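Side-chain contacts in glutathione S-transferase (Burkholderia glumae, PDB 4ISD), which binds glutathione and probably conjugates it to electrophilic substrates, as other members of the glutathione S-transferase family do: residues S23-L28 and L33-R38; L64-F69 and A78-E83; L142-L147 and V181-P186; G164-A169 and W199-V204. All coordinates share one frame; numbering follows the deposited sequence.

Contact 1: residues S23-L28 and L33-R38; sequences SAFVVL and LDFEIR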
loop_
_atom_site.group_PDB
_atom_site.type_symbol
_atom_site.label_atom_id
_atom_site.label_comp_id
_atom_site.label_asym_id
_atom_site.label_seq_id
_atom_site.Cartn_x
_atom_site.Cartn_y
_atom_site.Cartn_z
ATOM N N SER A 23 6.127 1.040 -12.512
ATOM C CA SER A 23 6.651 1.597 -11.274
ATOM C C SER A 23 7.856 0.822 -10.740
ATOM O O SER A 23 8.862 1.423 -10.351
ATOM C CB SER A 23 5.556 1.624 -10.217
ATOM O OG SER A 23 6.016 2.320 -9.074
ATOM N N ALA A 24 7.750 -0.507 -10.720
ATOM C CA ALA A 24 8.839 -1.340 -10.204
ATOM C C ALA A 24 10.039 -1.273 -11.141
ATOM O O ALA A 24 11.193 -1.184 -10.700
ATOM C CB ALA A 24 8.382 -2.804 -10.006
ATOM N N PHE A 25 9.755 -1.337 -12.435
ATOM C CA PHE A 25 10.780 -1.208 -13.448
ATOM C C PHE A 25 11.529 0.106 -13.229
ATOM O O PHE A 25 12.755 0.162 -13.377
ATOM C CB PHE A 25 10.145 -1.252 -14.846
ATOM C CG PHE A 25 11.130 -1.085 -15.981
ATOM C CD1 PHE A 25 11.669 0.165 -16.280
ATOM C CD2 PHE A 25 11.494 -2.171 -16.765
ATOM C CE1 PHE A 25 12.580 0.331 -17.336
ATOM C CE2 PHE A 25 12.390 -2.024 -17.819
ATOM C CZ PHE A 25 12.939 -0.761 -18.110
ATOM N N VAL A 26 10.804 1.167 -12.882
ATOM C CA VAL A 26 11.456 2.473 -12.749
ATOM C C VAL A 26 12.391 2.491 -11.548
ATOM O O VAL A 26 13.465 3.095 -11.601
ATOM C CB VAL A 26 10.449 3.656 -12.719
ATOM C CG1 VAL A 26 11.097 4.910 -12.150
ATOM C CG2 VAL A 26 9.889 3.914 -14.126
ATOM N N VAL A 27 12.007 1.791 -10.481
ATOM C CA VAL A 27 12.856 1.731 -9.291
ATOM C C VAL A 27 14.205 1.090 -9.610
ATOM O O VAL A 27 15.263 1.644 -9.281
ATOM C CB VAL A 27 12.162 0.997 -8.134
ATOM C CG1 VAL A 27 13.089 0.872 -6.941
ATOM C CG2 VAL A 27 10.913 1.739 -7.737
ATOM N N LEU A 28 14.158 -0.065 -10.266
ATOM C CA LEU A 28 15.367 -0.797 -10.635
ATOM C C LEU A 28 16.259 0.073 -11.501
ATOM O O LEU A 28 17.467 0.181 -11.265
ATOM C CB LEU A 28 15.008 -2.083 -11.390
ATOM C CG LEU A 28 14.333 -3.195 -10.575
ATOM C CD1 LEU A 28 13.504 -4.113 -11.465
ATOM C CD2 LEU A 28 15.382 -4.006 -9.809
ATOM N N LEU A 33 20.486 -0.975 -11.456
ATOM C CA LEU A 33 20.618 -2.420 -11.222
ATOM C C LEU A 33 20.401 -3.270 -12.491
ATOM O O LEU A 33 19.605 -2.909 -13.368
ATOM C CB LEU A 33 19.643 -2.874 -10.114
ATOM C CG LEU A 33 19.908 -2.416 -8.672
ATOM C CD1 LEU A 33 18.661 -2.556 -7.789
ATOM C CD2 LEU A 33 21.078 -3.177 -8.053
ATOM N N ASP A 34 21.098 -4.404 -12.585
ATOM C CA ASP A 34 20.854 -5.335 -13.681
ATOM C C ASP A 34 19.627 -6.204 -13.362
ATOM O O ASP A 34 19.432 -6.606 -12.204
ATOM C CB ASP A 34 22.081 -6.210 -13.944
ATOM C CG ASP A 34 23.117 -5.539 -14.846
ATOM O OD1 ASP A 34 22.800 -4.538 -15.543
ATOM O OD2 ASP A 34 24.261 -6.046 -14.877
ATOM N N PHE A 35 18.793 -6.462 -14.375
ATOM C CA PHE A 35 17.670 -7.399 -14.242
ATOM C C PHE A 35 17.151 -7.959 -15.569
ATOM O O PHE A 35 17.203 -7.304 -16.601
ATOM C CB PHE A 35 16.513 -6.801 -13.435
ATOM C CG PHE A 35 15.812 -5.634 -14.100
ATOM C CD1 PHE A 35 16.331 -4.351 -14.005
ATOM C CD2 PHE A 35 14.599 -5.808 -14.759
ATOM C CE1 PHE A 35 15.672 -3.270 -14.580
ATOM C CE2 PHE A 35 13.934 -4.725 -15.333
ATOM C CZ PHE A 35 14.470 -3.460 -15.240
ATOM N N GLU A 36 16.662 -9.192 -15.525
ATOM C CA GLU A 36 15.989 -9.803 -16.659
ATOM C C GLU A 36 14.512 -9.474 -16.546
ATOM O O GLU A 36 14.003 -9.270 -15.440
ATOM C CB GLU A 36 16.161 -11.321 -16.610
ATOM C CG GLU A 36 15.846 -12.020 -17.917
ATOM C CD GLU A 36 16.816 -11.628 -19.016
ATOM O OE1 GLU A 36 18.008 -11.412 -18.703
ATOM O OE2 GLU A 36 16.385 -11.530 -20.186
ATOM N N ILE A 37 13.821 -9.422 -17.677
ATOM C CA ILE A 37 12.376 -9.253 -17.662
ATOM C C ILE A 37 11.699 -10.492 -18.220
ATOM O O ILE A 37 12.054 -10.966 -19.306
ATOM C CB ILE A 37 11.925 -8.013 -18.450
ATOM C CG1 ILE A 37 12.200 -6.749 -17.643
ATOM C CG2 ILE A 37 10.434 -8.073 -18.755
ATOM C CD1 ILE A 37 12.426 -5.524 -18.510
ATOM N N ARG A 38 10.742 -11.009 -17.446
ATOM C CA ARG A 38 9.872 -12.111 -17.853
ATOM C C ARG A 38 8.428 -11.626 -17.855
ATOM O O ARG A 38 8.047 -10.787 -17.036
ATOM C CB ARG A 38 10.016 -13.300 -16.901
ATOM C CG ARG A 38 11.406 -13.902 -16.887
ATOM C CD ARG A 38 11.519 -15.053 -15.910
ATOM N NE ARG A 38 12.904 -15.496 -15.764
ATOM C CZ ARG A 38 13.312 -16.435 -14.913
ATOM N NH1 ARG A 38 12.442 -17.048 -14.112
ATOM N NH2 ARG A 38 14.598 -16.759 -14.863
#

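Contact 2: residues L64-F69 and A78-E83; sequences LQHDRF and AEYLDE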
loop_
_atom_site.group_PDB
_atom_site.type_symbol
_atom_site.label_atom_id
_atom_site.label_comp_id
_atom_site.label_asym_id
_atom_site.label_seq_id
_atom_site.Cartn_x
_atom_site.Cartn_y
_atom_site.Cartn_z
ATOM N N LEU A 64 8.713 -9.358 -8.047
ATOM C CA LEU A 64 10.172 -9.289 -8.103
ATOM C C LEU A 64 10.795 -10.585 -7.581
ATOM O O LEU A 64 10.398 -11.095 -6.542
ATOM C CB LEU A 64 10.684 -8.093 -7.291
ATOM C CG LEU A 64 12.198 -7.920 -7.127
ATOM C CD1 LEU A 64 12.825 -7.232 -8.341
ATOM C CD2 LEU A 64 12.525 -7.163 -5.840
ATOM N N GLN A 65 11.754 -11.123 -8.322
ATOM C CA GLN A 65 12.596 -12.187 -7.803
ATOM C C GLN A 65 14.005 -11.664 -7.559
ATOM O O GLN A 65 14.735 -11.332 -8.502
ATOM C CB GLN A 65 12.645 -13.385 -8.740
ATOM C CG GLN A 65 13.614 -14.437 -8.244
ATOM C CD GLN A 65 13.263 -15.836 -8.704
ATOM O OE1 GLN A 65 12.515 -16.019 -9.668
ATOM N NE2 GLN A 65 13.805 -16.835 -8.014
ATOM N N HIS A 66 14.373 -11.588 -6.285
ATOM C CA HIS A 66 15.686 -11.111 -5.879
ATOM C C HIS A 66 16.494 -12.272 -5.335
ATOM O O HIS A 66 16.279 -12.729 -4.210
ATOM C CB HIS A 66 15.567 -10.010 -4.820
ATOM C CG HIS A 66 16.878 -9.368 -4.480
ATOM N ND1 HIS A 66 17.554 -9.630 -3.311
ATOM C CD2 HIS A 66 17.644 -8.493 -5.169
ATOM C CE1 HIS A 66 18.680 -8.939 -3.287
ATOM N NE2 HIS A 66 18.756 -8.237 -4.401
ATOM N N ASP A 67 17.428 -12.736 -6.152
ATOM C CA ASP A 67 18.210 -13.935 -5.873
ATOM C C ASP A 67 17.252 -15.121 -5.718
ATOM O O ASP A 67 16.894 -15.756 -6.711
ATOM C CB ASP A 67 19.119 -13.733 -4.655
ATOM C CG ASP A 67 20.144 -14.846 -4.491
ATOM O OD1 ASP A 67 19.930 -15.963 -5.016
ATOM O OD2 ASP A 67 21.169 -14.602 -3.818
ATOM N N ARG A 68 16.827 -15.421 -4.494
ATOM C CA ARG A 68 15.880 -16.511 -4.308
ATOM C C ARG A 68 14.536 -16.002 -3.807
ATOM O O ARG A 68 13.517 -16.674 -3.927
ATOM C CB ARG A 68 16.451 -17.552 -3.358
ATOM C CG ARG A 68 17.689 -18.236 -3.886
ATOM C CD ARG A 68 17.396 -18.919 -5.200
ATOM N NE ARG A 68 17.944 -20.271 -5.220
ATOM C CZ ARG A 68 19.219 -20.555 -5.467
ATOM N NH1 ARG A 68 20.092 -19.584 -5.708
ATOM N NH2 ARG A 68 19.628 -21.814 -5.465
ATOM N N PHE A 69 14.552 -14.785 -3.287
ATOM C CA PHE A 69 13.408 -14.174 -2.648
ATOM C C PHE A 69 12.422 -13.640 -3.673
ATOM O O PHE A 69 12.804 -12.914 -4.582
ATOM C CB PHE A 69 13.933 -13.021 -1.795
ATOM C CG PHE A 69 12.875 -12.286 -1.027
ATOM C CD1 PHE A 69 12.173 -12.917 -0.018
ATOM C CD2 PHE A 69 12.616 -10.941 -1.298
ATOM C CE1 PHE A 69 11.214 -12.239 0.697
ATOM C CE2 PHE A 69 11.659 -10.251 -0.584
ATOM C CZ PHE A 69 10.959 -10.902 0.423
ATOM N N ALA A 78 9.386 -1.396 -4.061
ATOM C CA ALA A 78 10.143 -0.150 -3.922
ATOM C C ALA A 78 10.796 -0.021 -2.543
ATOM O O ALA A 78 11.964 0.376 -2.441
ATOM C CB ALA A 78 9.261 1.050 -4.202
ATOM N N GLU A 79 10.049 -0.369 -1.496
ATOM C CA GLU A 79 10.526 -0.275 -0.112
ATOM C C GLU A 79 11.682 -1.229 0.124
ATOM O O GLU A 79 12.624 -0.939 0.874
ATOM C CB GLU A 79 9.395 -0.646 0.849
ATOM C CG GLU A 79 8.190 0.264 0.780
ATOM C CD GLU A 79 8.352 1.491 1.642
ATOM O OE1 GLU A 79 9.358 1.577 2.392
ATOM O OE2 GLU A 79 7.472 2.370 1.567
ATOM N N TYR A 80 11.587 -2.387 -0.518
ATOM C CA TYR A 80 12.548 -3.458 -0.319
ATOM C C TYR A 80 13.844 -3.206 -1.080
ATOM O O TYR A 80 14.940 -3.431 -0.546
ATOM C CB TYR A 80 11.925 -4.790 -0.742
ATOM C CG TYR A 80 12.907 -5.928 -0.832
ATOM C CD1 TYR A 80 13.362 -6.569 0.316
ATOM C CD2 TYR A 80 13.381 -6.368 -2.071
ATOM C CE1 TYR A 80 14.265 -7.619 0.235
ATOM C CE2 TYR A 80 14.272 -7.417 -2.159
ATOM C CZ TYR A 80 14.715 -8.032 -1.006
ATOM O OH TYR A 80 15.613 -9.067 -1.092
ATOM N N LEU A 81 13.729 -2.756 -2.330
ATOM C CA LEU A 81 14.926 -2.421 -3.102
ATOM C C LEU A 81 15.658 -1.241 -2.459
ATOM O O LEU A 81 16.880 -1.188 -2.458
ATOM C CB LEU A 81 14.598 -2.151 -4.569
ATOM C CG LEU A 81 14.132 -3.357 -5.394
ATOM C CD1 LEU A 81 13.659 -2.909 -6.781
ATOM C CD2 LEU A 81 15.237 -4.393 -5.517
ATOM N N ASP A 82 14.897 -0.327 -1.864
ATOM C CA ASP A 82 15.475 0.798 -1.139
ATOM C C ASP A 82 16.231 0.383 0.121
ATOM O O ASP A 82 17.095 1.119 0.593
ATOM C CB ASP A 82 14.391 1.811 -0.778
ATOM C CG ASP A 82 14.763 3.225 -1.179
ATOM O OD1 ASP A 82 15.321 3.402 -2.286
ATOM O OD2 ASP A 82 14.499 4.156 -0.387
ATOM N N GLU A 83 15.909 -0.783 0.675
ATOM C CA GLU A 83 16.573 -1.252 1.887
ATOM C C GLU A 83 17.804 -2.082 1.557
ATOM O O GLU A 83 18.825 -2.015 2.254
ATOM C CB GLU A 83 15.600 -2.044 2.771
ATOM C CG GLU A 83 15.003 -1.211 3.892
ATOM C CD GLU A 83 13.787 -1.838 4.522
ATOM O OE1 GLU A 83 13.696 -3.081 4.534
ATOM O OE2 GLU A 83 12.911 -1.079 4.993
#

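Contact 3: residues L142-L147 and V181-P186; sequences LACEKL and VACGDP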
loop_
_atom_site.group_PDB
_atom_site.type_symbol
_atom_site.label_atom_id
_atom_site.label_comp_id
_atom_site.label_asym_id
_atom_site.label_seq_id
_atom_site.Cartn_x
_atom_site.Cartn_y
_atom_site.Cartn_z
ATOM N N LEU A 142 -16.574 12.259 -7.974
ATOM C CA LEU A 142 -15.884 12.468 -6.704
ATOM C C LEU A 142 -14.402 12.114 -6.784
ATOM O O LEU A 142 -13.560 12.810 -6.216
ATOM C CB LEU A 142 -16.548 11.665 -5.581
ATOM C CG LEU A 142 -15.771 11.698 -4.259
ATOM C CD1 LEU A 142 -15.815 13.089 -3.648
ATOM C CD2 LEU A 142 -16.263 10.649 -3.275
ATOM N N ALA A 143 -14.088 11.028 -7.484
ATOM C CA ALA A 143 -12.705 10.605 -7.630
ATOM C C ALA A 143 -11.941 11.585 -8.521
ATOM O O ALA A 143 -10.765 11.885 -8.287
ATOM C CB ALA A 143 -12.639 9.196 -8.203
ATOM N N CYS A 144 -12.624 12.068 -9.550
ATOM C CA CYS A 144 -12.063 13.067 -10.439
ATOM C C CYS A 144 -11.712 14.303 -9.641
ATOM O O CYS A 144 -10.623 14.867 -9.788
ATOM C CB CYS A 144 -13.068 13.425 -11.532
ATOM S SG CYS A 144 -12.963 12.361 -12.988
ATOM N N GLU A 145 -12.644 14.709 -8.785
ATOM C CA GLU A 145 -12.492 15.922 -7.999
ATOM C C GLU A 145 -11.331 15.784 -7.023
ATOM O O GLU A 145 -10.478 16.675 -6.901
ATOM C CB GLU A 145 -13.792 16.208 -7.265
ATOM C CG GLU A 145 -13.754 17.363 -6.304
ATOM C CD GLU A 145 -15.148 17.717 -5.812
ATOM O OE1 GLU A 145 -16.069 16.883 -5.973
ATOM O OE2 GLU A 145 -15.331 18.832 -5.278
ATOM N N LYS A 146 -11.289 14.645 -6.341
ATOM C CA LYS A 146 -10.247 14.392 -5.361
ATOM C C LYS A 146 -8.891 14.363 -6.048
ATOM O O LYS A 146 -7.909 14.897 -5.524
ATOM C CB LYS A 146 -10.517 13.085 -4.620
ATOM N N LEU A 147 -8.839 13.766 -7.236
ATOM C CA LEU A 147 -7.588 13.700 -7.995
ATOM C C LEU A 147 -7.095 15.096 -8.379
ATOM O O LEU A 147 -5.938 15.440 -8.157
ATOM C CB LEU A 147 -7.746 12.848 -9.255
ATOM C CG LEU A 147 -6.407 12.662 -9.966
ATOM C CD1 LEU A 147 -5.396 12.111 -8.973
ATOM C CD2 LEU A 147 -6.515 11.767 -11.204
ATOM N N VAL A 181 -7.783 13.207 -18.080
ATOM C CA VAL A 181 -8.235 13.358 -19.452
ATOM C C VAL A 181 -9.686 12.891 -19.632
ATOM O O VAL A 181 -10.398 13.392 -20.513
ATOM C CB VAL A 181 -7.283 12.637 -20.448
ATOM C CG1 VAL A 181 -7.507 11.144 -20.410
ATOM C CG2 VAL A 181 -7.493 13.147 -21.847
ATOM N N ALA A 182 -10.133 11.960 -18.790
ATOM C CA ALA A 182 -11.494 11.421 -18.904
ATOM C C ALA A 182 -12.522 12.178 -18.052
ATOM O O ALA A 182 -13.724 11.878 -18.089
ATOM C CB ALA A 182 -11.511 9.944 -18.560
ATOM N N CYS A 183 -12.041 13.156 -17.287
ATOM C CA CYS A 183 -12.901 13.938 -16.409
ATOM C C CYS A 183 -13.496 15.129 -17.152
ATOM O O CYS A 183 -13.407 15.217 -18.376
ATOM C CB CYS A 183 -12.132 14.408 -15.167
ATOM S SG CYS A 183 -11.429 13.068 -14.129
ATOM N N GLY A 184 -14.099 16.045 -16.407
ATOM C CA GLY A 184 -14.806 17.155 -17.007
ATOM C C GLY A 184 -14.497 18.480 -16.345
ATOM O O GLY A 184 -15.251 19.447 -16.490
ATOM N N ASP A 185 -13.392 18.527 -15.610
ATOM C CA ASP A 185 -12.908 19.788 -15.058
ATOM C C ASP A 185 -11.672 20.285 -15.815
ATOM O O ASP A 185 -10.867 19.491 -16.305
ATOM C CB ASP A 185 -12.605 19.646 -13.566
ATOM C CG ASP A 185 -13.843 19.799 -12.701
ATOM O OD1 ASP A 185 -14.971 19.722 -13.240
ATOM O OD2 ASP A 185 -13.684 19.998 -11.479
ATOM N N PRO A 186 -11.528 21.608 -15.943
ATOM C CA PRO A 186 -10.309 22.060 -16.621
ATOM C C PRO A 186 -9.071 21.795 -15.771
ATOM O O PRO A 186 -9.098 21.992 -14.548
ATOM C CB PRO A 186 -10.546 23.566 -16.831
ATOM C CG PRO A 186 -11.652 23.933 -15.890
ATOM C CD PRO A 186 -12.495 22.698 -15.729
#

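Contact 4: residues G164-A169 and W199-V204; sequences GDWCIA and WARPSV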
loop_
_atom_site.group_PDB
_atom_site.type_symbol
_atom_site.label_atom_id
_atom_site.label_comp_id
_atom_site.label_asym_id
_atom_site.label_seq_id
_atom_site.Cartn_x
_atom_site.Cartn_y
_atom_site.Cartn_z
ATOM N N GLY A 164 9.855 17.791 -4.185
ATOM C CA GLY A 164 11.095 18.441 -4.572
ATOM C C GLY A 164 11.896 17.465 -5.406
ATOM O O GLY A 164 11.590 17.258 -6.583
ATOM N N ASP A 165 12.900 16.839 -4.795
ATOM C CA ASP A 165 13.621 15.759 -5.462
ATOM C C ASP A 165 12.660 14.653 -5.888
ATOM O O ASP A 165 11.660 14.367 -5.200
ATOM C CB ASP A 165 14.718 15.187 -4.559
ATOM C CG ASP A 165 15.923 16.112 -4.438
ATOM O OD1 ASP A 165 16.195 16.888 -5.385
ATOM O OD2 ASP A 165 16.599 16.058 -3.397
ATOM N N TRP A 166 12.946 14.047 -7.033
ATOM C CA TRP A 166 12.133 12.943 -7.521
ATOM C C TRP A 166 12.089 11.808 -6.502
ATOM O O TRP A 166 13.081 11.525 -5.831
ATOM C CB TRP A 166 12.684 12.419 -8.843
ATOM C CG TRP A 166 11.977 11.196 -9.343
ATOM C CD1 TRP A 166 10.889 11.155 -10.166
ATOM C CD2 TRP A 166 12.312 9.832 -9.063
ATOM N NE1 TRP A 166 10.520 9.847 -10.415
ATOM C CE2 TRP A 166 11.380 9.022 -9.746
ATOM C CE3 TRP A 166 13.305 9.223 -8.293
ATOM C CZ2 TRP A 166 11.420 7.640 -9.688
ATOM C CZ3 TRP A 166 13.338 7.848 -8.233
ATOM C CH2 TRP A 166 12.398 7.072 -8.921
ATOM N N CYS A 167 10.923 11.183 -6.369
ATOM C CA CYS A 167 10.828 9.879 -5.719
ATOM C C CYS A 167 9.871 9.019 -6.541
ATOM O O CYS A 167 9.196 9.540 -7.444
ATOM C CB CYS A 167 10.395 9.987 -4.251
ATOM S SG CYS A 167 8.742 10.639 -3.928
ATOM N N ILE A 168 9.825 7.719 -6.246
ATOM C CA ILE A 168 8.986 6.794 -7.009
ATOM C C ILE A 168 7.505 7.180 -6.957
ATOM O O ILE A 168 6.746 6.838 -7.863
ATOM C CB ILE A 168 9.168 5.303 -6.567
ATOM C CG1 ILE A 168 8.554 4.371 -7.610
ATOM C CG2 ILE A 168 8.575 5.038 -5.179
ATOM C CD1 ILE A 168 9.134 4.575 -8.991
ATOM N N ALA A 169 7.103 7.907 -5.912
ATOM C CA ALA A 169 5.721 8.376 -5.781
ATOM C C ALA A 169 5.307 9.252 -6.943
ATOM O O ALA A 169 4.138 9.234 -7.326
ATOM C CB ALA A 169 5.521 9.127 -4.487
ATOM N N TRP A 199 7.173 11.812 -17.291
ATOM C CA TRP A 199 7.279 10.862 -18.415
ATOM C C TRP A 199 8.606 10.946 -19.186
ATOM O O TRP A 199 8.932 10.044 -19.960
ATOM C CB TRP A 199 6.118 11.043 -19.402
ATOM C CG TRP A 199 4.924 10.241 -19.042
ATOM C CD1 TRP A 199 3.852 10.643 -18.294
ATOM C CD2 TRP A 199 4.679 8.870 -19.395
ATOM N NE1 TRP A 199 2.950 9.605 -18.168
ATOM C CE2 TRP A 199 3.436 8.510 -18.837
ATOM C CE3 TRP A 199 5.390 7.919 -20.134
ATOM C CZ2 TRP A 199 2.891 7.241 -19.002
ATOM C CZ3 TRP A 199 4.853 6.670 -20.291
ATOM C CH2 TRP A 199 3.615 6.335 -19.723
ATOM N N ALA A 200 9.362 12.025 -18.974
ATOM C CA ALA A 200 10.605 12.272 -19.712
ATOM C C ALA A 200 11.870 11.732 -19.035
ATOM O O ALA A 200 12.963 11.833 -19.592
ATOM C CB ALA A 200 10.764 13.791 -20.016
ATOM N N ARG A 201 11.736 11.177 -17.836
ATOM C CA ARG A 201 12.886 10.585 -17.152
ATOM C C ARG A 201 13.442 9.431 -17.983
ATOM O O ARG A 201 12.680 8.667 -18.569
ATOM C CB ARG A 201 12.500 10.126 -15.737
ATOM C CG ARG A 201 12.090 11.291 -14.825
ATOM C CD ARG A 201 11.953 10.898 -13.379
ATOM N NE ARG A 201 13.197 10.370 -12.833
ATOM C CZ ARG A 201 14.109 11.102 -12.199
ATOM N NH1 ARG A 201 13.928 12.403 -12.026
ATOM N NH2 ARG A 201 15.208 10.526 -11.738
ATOM N N PRO A 202 14.774 9.340 -18.098
ATOM C CA PRO A 202 15.334 8.210 -18.845
ATOM C C PRO A 202 14.823 6.852 -18.346
ATOM O O PRO A 202 14.679 5.951 -19.173
ATOM C CB PRO A 202 16.838 8.352 -18.611
ATOM C CG PRO A 202 17.040 9.802 -18.405
ATOM C CD PRO A 202 15.796 10.358 -17.783
ATOM N N SER A 203 14.531 6.706 -17.051
ATOM C CA SER A 203 14.039 5.410 -16.529
ATOM C C SER A 203 12.669 5.019 -17.093
ATOM O O SER A 203 12.489 3.885 -17.559
ATOM C CB SER A 203 14.020 5.351 -14.990
ATOM O OG SER A 203 13.104 6.292 -14.456
ATOM N N VAL A 204 11.713 5.948 -17.042
ATOM C CA VAL A 204 10.418 5.721 -17.684
ATOM C C VAL A 204 10.583 5.479 -19.191
ATOM O O VAL A 204 9.984 4.553 -19.742
ATOM C CB VAL A 204 9.437 6.896 -17.478
ATOM C CG1 VAL A 204 8.222 6.725 -18.389
ATOM C CG2 VAL A 204 9.011 7.024 -16.005
#

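Contact 1: residues S23-L28 and L33-R38
The ring of F35 carries the methyl L28 CD1 over the centre of one face, almost on the ring normal and 3.6 Å from the centroid, a well-centred CH-pi contact. Its outer edge, the CZ end, points at the face of F25. The two phenyl rings thus form an offset edge-to-face pair, with planes at 83° and centroids 5.3 Å apart. F25 has a neighbour at its own rim as well: I37 reaches in close to the ring plane, its CD1 3.6 Å from F25 CE2. F35 can meet both helix side chains because its CG stands between the backbone N and the carbonyl carbon (chi1 67°), which swings the ring over toward the helix. All this lies inside the beta-alpha-beta unit made by strand 8-13, helix 19-31 and strand 36-40, part of the thioredoxin-like N-terminal domain; I8 on the first of these strands touches both L28 and F35. L28 also uses its other atoms: CB approaches F35 CE1 at 3.5 Å, while CD2 meets L33 CD1 at 4.1 Å, the two leucine side chains crossing at about a right angle. Where the chain leaves the helix, L33 N gives a nearly straight hydrogen bond to L28 O (3.2 Å, 171° at the hydrogen). Beyond the pair, W207 packs edge-to-face with F25, and Q210 of the same C-terminal helix touches I37.

Contact 2: residues L64-F69 and A78-E83
Strand 64-66 and helix 78-83 run nearly parallel, their axes 11.1 Å apart at the closest point and 21° from each other, and Y80 spans most of the gap. With its CG anti to the backbone N (chi1 169°), the tyrosine ring extends from the helix toward the strand and meets three side chains there. H66 receives the edge of Y80 on its imidazole face, an offset edge-to-face pair with centroids 5.5 Å apart; Y80 OH comes within 3.0 Å of H66 ND1, while H66 NE2 is hydrogen-bonded to Y85 OH just past the segment. F69 puts CE2 over one face of the Y80 ring, toward its rim, with F69 CD2 3.6 Å from Y80 CZ. At 42° these two rings are oblique, neither stacked nor edge-to-face, and the side chains point opposite ways as they pass. Further in, L64 CD2 touches the tyrosine edge at Y80 CD2 and also reaches L81 CD2, each at 3.9 Å, extending the aromatic cluster with aliphatic packing. H66 and F69 are brought together by a type II' turn closed by two backbone hydrogen bonds, H66 N to F69 O and F69 N to H66 O. The subunit interface is close by: A102 of the second subunit packs on Y80, and E83 forms salt bridges to R101 and R105 of that subunit. A beta hairpin, strands 63-66 and 69-72, followed by a helix laid against it is the beta-beta-alpha second half of the thioredoxin-like glutathione S-transferase domain.

Contact 3: residues L142-L147 and V181-P186
A disulfide ties helix 139-154 of the C-terminal helical domain to the loop that runs from helix 168-177 to helix 189-199. The partners are C144 and C183, with C144 SG bonded to C183 SG at 2.0 Å. The torsion about the sulfur-sulfur bond is -85°, close to a right angle and of left-handed sense. In each cysteine SG lies beside that residue's own backbone N and anti to its carbonyl carbon, which turns it toward the partner sulfur. Across the bridge C144 CB and C183 CB stand 3.9 Å apart, each CB lying 3.1 Å from the SG of the other cysteine, and the CA atoms of C144 and C183 are separated by 6.1 Å. Direct contact between the two segments amounts to this covalent link; the flanking residues make no close contact across them, and even the carboxylates of E145 and D185 stay well separated. The bound glutathione is about 14 Å from the side chain of C144, so the bridge sits well apart from the ligand pocket. L118 packs against C144 from a neighbouring loop. One helical turn further on, L147 faces inward onto F173 and L177 of helix 168-177 and onto F115, while at the other end of the segment L142 touches Q47 of the second subunit.

Contact 4: residues G164-A169 and W199-V204
R201 lays its guanidinium flat on the indole of W166, the two planes only 15° apart. Its CZ stands 3.8 Å from the centroid of the five-membered ring of W166 and over its face, a parallel cation-pi stack. The overlap starts before the charged group: R201 CD is 3.4 Å from W166 CD1, and at the other end R201 NH1 reaches past the ring to 3.4 Å from W166 CB. A bend at chi3 (60°) turns the end of the arginine chain so that NE and CZ lie across the pyrrole part of the indole. On the opposite face of the indole sits the backbone I168 N, about 3.7 Å above the plane and toward the rim, so the ring is held between its own chain and the arginine. The guanidinium nitrogens have other partners: R201 NH2 makes a salt bridge to E30 OE1, and R201 NH1 is hydrogen-bonded to Y160 OH. E30 also bonds S203 OG through its second oxygen. Next to the tryptophan, C167 N bonds D170 OD2, consistent with the S/T-X-X-D N-capping box known from the corresponding helix of glutathione S-transferases, here with cysteine in the first position. The stack thus joins the loop leading into helix 168-177 to R201, the N-cap residue of helix 202-212, beside helix 19-31 at the junction of the thioredoxin-like and helical domains of the glutathione S-transferase fold.

Overall arrangement
Contacts 1 and 2 follow each other along the chain, both on the thioredoxin-like N-terminal domain. Their centres are about 10 Å apart, they share one four-stranded sheet, and they meet where V27 and L28 pack on L81. Contacts 3 and 4 belong to the helical C-terminal domain; their segments alternate in sequence, their centres are about 23 Å apart and they do not touch. Contact 4 lies at the domain junction, about 14 Å from contact 1 between centres, with I168 and S203 packing against helix 19-31. Contact 3 is the remote one, about 31 Å from contact 1 between centres, across the chain's centre. Packing thus runs continuously from the hairpin to the domain interface, leaving the disulfide apart.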